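Local coordinates for endoglucanase CEL5A (Eubacterium cellulosolvens, PDB 4AEM), which is a family 5 endoglucanase, represented here by its non-catalytic carbohydrate-binding module, which probably recognises beta-glucans such as xyloglucan, at residues 73-78 against 90-95. Numbering follows the deposited sequence.
Sequences AQISPY and EQIAKA
Ile75 and Ala73, on the same side of strand 71-75, point at helix 89-96; the axes of strand segment 73-75 and helix segment 90-95 approach to 7.8 Å, their directions 144° apart. In the conformer described, one of two, Ile75 first sets CB against the tip of Ile92, CD1, at 4.0 Å. Its CG1 then reaches the backbone oxygen Gln91 O, 3.8 Å away, while CG2 faces the amide end of the Gln91 side chain. CD1 leads on toward Ala95, but the modelled approach is too tight to trust. A branched isoleucine suits the place because it spreads over several residues of the helix. Ala73 and Ala95 have only methyl groups, which lets the backbones draw in until their CB atoms are 3.5 Å apart. The first torsion of Ile92 (chi1 -156°) turns CG1 away from the backbone N, and CD1 comes to Ala73 O at 3.6 Å as well as to Ile75, while the same side chain touches Phe60 of the neighbouring strand 56-62.

Past the end of the strand, residues 76-78 meet Gln91 of the helix, whose side chain runs extended from CG and places CD 3.6 Å from Tyr78 N and 3.7 Å from Tyr78 CB. This long polar side chain combines an aliphatic stem with an amide end that lies among the backbone polar groups of Ser76 and Tyr78. Replaced by an alanine, Gln91 would lose its stem and amide, which would probably leave a gap between Ile75 and Tyr78 and Ser76 O without its polar neighbour. In one of its two conformers, so only tentatively, Glu90 puts OE2 over a face of the Tyr78 ring, while OE1 forms a salt bridge with Lys94 NZ. Segment 76-78 links the four-stranded sheet to the larger one, and the short helix packs along this connection, an arrangement belonging to the beta-sandwich fold of this carbohydrate-binding module.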
ATOM      1  N   ALA A  73      -8.399   5.231  -0.711  1.00 22.71           N
ATOM      2  CA  ALA A  73      -7.805   5.515  -2.006  1.00 21.65           C
ATOM      3  C   ALA A  73      -6.974   4.298  -2.329  1.00 21.12           C
ATOM      4  O   ALA A  73      -6.013   4.034  -1.623  1.00 21.96           O
ATOM      5  CB  ALA A  73      -6.993   6.780  -1.969  1.00 22.16           C
ATOM      6  N   GLN A  74      -7.388   3.555  -3.364  1.00 19.88           N
ATOM      7  CA  GLN A  74      -6.793   2.297  -3.795  1.00 20.06           C
ATOM      8  C   GLN A  74      -6.221   2.489  -5.212  1.00 20.90           C
ATOM      9  O   GLN A  74      -6.960   2.736  -6.165  1.00 21.25           O
ATOM     10  CB  GLN A  74      -7.850   1.197  -3.812  1.00 20.16           C
ATOM     11  CG  GLN A  74      -7.352  -0.144  -4.310  1.00 20.97           C
ATOM     12  CD  GLN A  74      -8.367  -1.226  -4.066  1.00 23.13           C
ATOM     13  OE1 GLN A  74      -8.887  -1.347  -2.964  1.00 24.24           O
ATOM     14  NE2 GLN A  74      -8.698  -1.984  -5.098  1.00 24.03           N
ATOM     15  N   ILE A  75      -4.905   2.341  -5.356  1.00 20.97           N
ATOM     16  CA  ILE A  75      -4.182   2.684  -6.580  0.50 20.96           C
ATOM     17  C   ILE A  75      -3.499   1.399  -7.143  1.00 20.48           C
ATOM     18  O   ILE A  75      -3.008   0.618  -6.366  1.00 20.58           O
ATOM     19  CB  ILE A  75      -3.220   3.875  -6.190  0.50 21.16           C
ATOM     20  CG1 ILE A  75      -3.655   5.155  -6.889  0.50 22.00           C
ATOM     21  CG2 ILE A  75      -1.745   3.590  -6.288  0.50 19.79           C
ATOM     22  CD1 ILE A  75      -5.149   5.272  -6.932  0.50 23.25           C
ATOM     23  N   SER A  76      -3.434   1.216  -8.466  1.00 21.46           N
ATOM     24  CA  SER A  76      -2.578   0.194  -9.094  1.00 23.09           C
ATOM     25  C   SER A  76      -1.180   0.730  -9.309  1.00 21.18           C
ATOM     26  O   SER A  76      -1.066   1.912  -9.388  1.00 21.34           O
ATOM     27  CB  SER A  76      -3.129  -0.049 -10.485  1.00 26.53           C
ATOM     28  OG  SER A  76      -4.216  -0.926 -10.355  1.00 37.28           O
ATOM     29  N   PRO A  77      -0.135  -0.118  -9.540  1.00 20.56           N
ATOM     30  CA  PRO A  77       1.192   0.550  -9.733  1.00 20.47           C
ATOM     31  C   PRO A  77       1.237   1.558 -10.903  1.00 20.84           C
ATOM     32  O   PRO A  77       0.459   1.466 -11.849  1.00 21.96           O
ATOM     33  CB  PRO A  77       2.153  -0.632 -10.037  1.00 20.72           C
ATOM     34  CG  PRO A  77       1.400  -1.879  -9.678  1.00 20.38           C
ATOM     35  CD  PRO A  77      -0.060  -1.591  -9.687  1.00 20.15           C
ATOM     36  N   TYR A  78       2.133   2.526 -10.805  1.00 20.71           N
ATOM     37  CA  TYR A  78       2.541   3.399 -11.905  1.00 20.20           C
ATOM     38  C   TYR A  78       3.185   2.568 -13.025  1.00 20.33           C
ATOM     39  O   TYR A  78       2.897   2.781 -14.188  1.00 19.86           O
ATOM     40  CB  TYR A  78       3.516   4.498 -11.342  1.00 21.47           C
ATOM     41  CG  TYR A  78       3.748   5.662 -12.288  1.00 22.18           C
ATOM     42  CD1 TYR A  78       2.725   6.128 -13.114  1.00 23.15           C
ATOM     43  CD2 TYR A  78       5.014   6.248 -12.387  1.00 23.80           C
ATOM     44  CE1 TYR A  78       2.941   7.145 -14.036  1.00 26.32           C
ATOM     45  CE2 TYR A  78       5.251   7.321 -13.242  1.00 25.93           C
ATOM     46  CZ  TYR A  78       4.227   7.761 -14.075  1.00 27.59           C
ATOM     47  OH  TYR A  78       4.514   8.763 -14.943  1.00 31.24           O
ATOM     48  N   GLU A  90       2.593  10.949  -6.109  1.00 23.73           N
ATOM     49  CA  GLU A  90       1.667  11.682  -7.031  0.50 23.93           C
ATOM     50  C   GLU A  90       0.414  10.886  -7.156  1.00 22.51           C
ATOM     51  O   GLU A  90      -0.692  11.438  -7.082  1.00 23.80           O
ATOM     52  CB  GLU A  90       2.175  11.932  -8.511  0.50 25.19           C
ATOM     53  CG  GLU A  90       2.239  10.623  -9.407  0.50 26.02           C
ATOM     54  CD  GLU A  90       1.714  10.633 -10.898  0.50 26.76           C
ATOM     55  OE1 GLU A  90       0.500  10.675 -11.163  0.50 26.98           O
ATOM     56  OE2 GLU A  90       2.519  10.481 -11.842  0.50 27.20           O
ATOM     57  N   GLN A  91       0.565   9.574  -7.412  1.00 21.31           N
ATOM     58  CA  GLN A  91      -0.607   8.714  -7.734  1.00 20.71           C
ATOM     59  C   GLN A  91      -1.542   8.597  -6.522  1.00 20.74           C
ATOM     60  O   GLN A  91      -2.708   8.798  -6.640  1.00 21.78           O
ATOM     61  CB  GLN A  91      -0.201   7.300  -8.029  1.00 20.77           C
ATOM     62  CG  GLN A  91       0.398   6.904  -9.341  1.00 22.28           C
ATOM     63  CD  GLN A  91       0.477   5.387  -9.335  1.00 24.08           C
ATOM     64  OE1 GLN A  91      -0.285   4.689 -10.002  1.00 27.25           O
ATOM     65  NE2 GLN A  91       1.339   4.870  -8.501  1.00 23.95           N
ATOM     66  N   ILE A  92      -0.985   8.318  -5.350  1.00 22.19           N
ATOM     67  CA  ILE A  92      -1.773   8.183  -4.138  1.00 22.42           C
ATOM     68  C   ILE A  92      -2.393   9.480  -3.615  1.00 22.54           C
ATOM     69  O   ILE A  92      -3.584   9.517  -3.202  1.00 23.17           O
ATOM     70  CB  ILE A  92      -1.007   7.384  -3.052  1.00 22.63           C
ATOM     71  CG1 ILE A  92      -2.011   6.737  -2.050  1.00 22.56           C
ATOM     72  CG2 ILE A  92       0.110   8.205  -2.432  1.00 23.20           C
ATOM     73  CD1 ILE A  92      -3.062   5.766  -2.681  1.00 22.76           C
ATOM     74  N   ALA A  93      -1.626  10.549  -3.682  1.00 22.41           N
ATOM     75  CA  ALA A  93      -2.146  11.877  -3.370  1.00 23.16           C
ATOM     76  C   ALA A  93      -3.285  12.226  -4.347  1.00 23.34           C
ATOM     77  O   ALA A  93      -4.268  12.784  -3.935  1.00 23.42           O
ATOM     78  CB  ALA A  93      -1.025  12.901  -3.434  1.00 23.48           C
ATOM     79  N   LYS A  94      -3.186  11.872  -5.630  1.00 24.43           N
ATOM     80  CA  LYS A  94      -4.348  12.109  -6.526  1.00 24.68           C
ATOM     81  C   LYS A  94      -5.576  11.285  -6.102  1.00 25.63           C
ATOM     82  O   LYS A  94      -6.700  11.796  -6.095  1.00 27.30           O
ATOM     83  CB  LYS A  94      -4.000  11.847  -7.991  1.00 24.52           C
ATOM     84  CG  LYS A  94      -3.062  12.872  -8.620  1.00 26.34           C
ATOM     85  CD  LYS A  94      -2.792  12.593 -10.094  1.00 27.97           C
ATOM     86  CE  LYS A  94      -1.809  13.665 -10.518  1.00 30.21           C
ATOM     87  NZ  LYS A  94      -1.022  13.185 -11.676  1.00 32.38           N
ATOM     88  N   ALA A  95      -5.386   9.998  -5.772  1.00 23.66           N
ATOM     89  CA  ALA A  95      -6.554   9.153  -5.326  1.00 22.27           C
ATOM     90  C   ALA A  95      -7.073   9.535  -3.956  1.00 22.70           C
ATOM     91  O   ALA A  95      -8.274   9.423  -3.687  1.00 24.61           O
ATOM     92  CB  ALA A  95      -6.194   7.685  -5.306  1.00 20.56           C
TER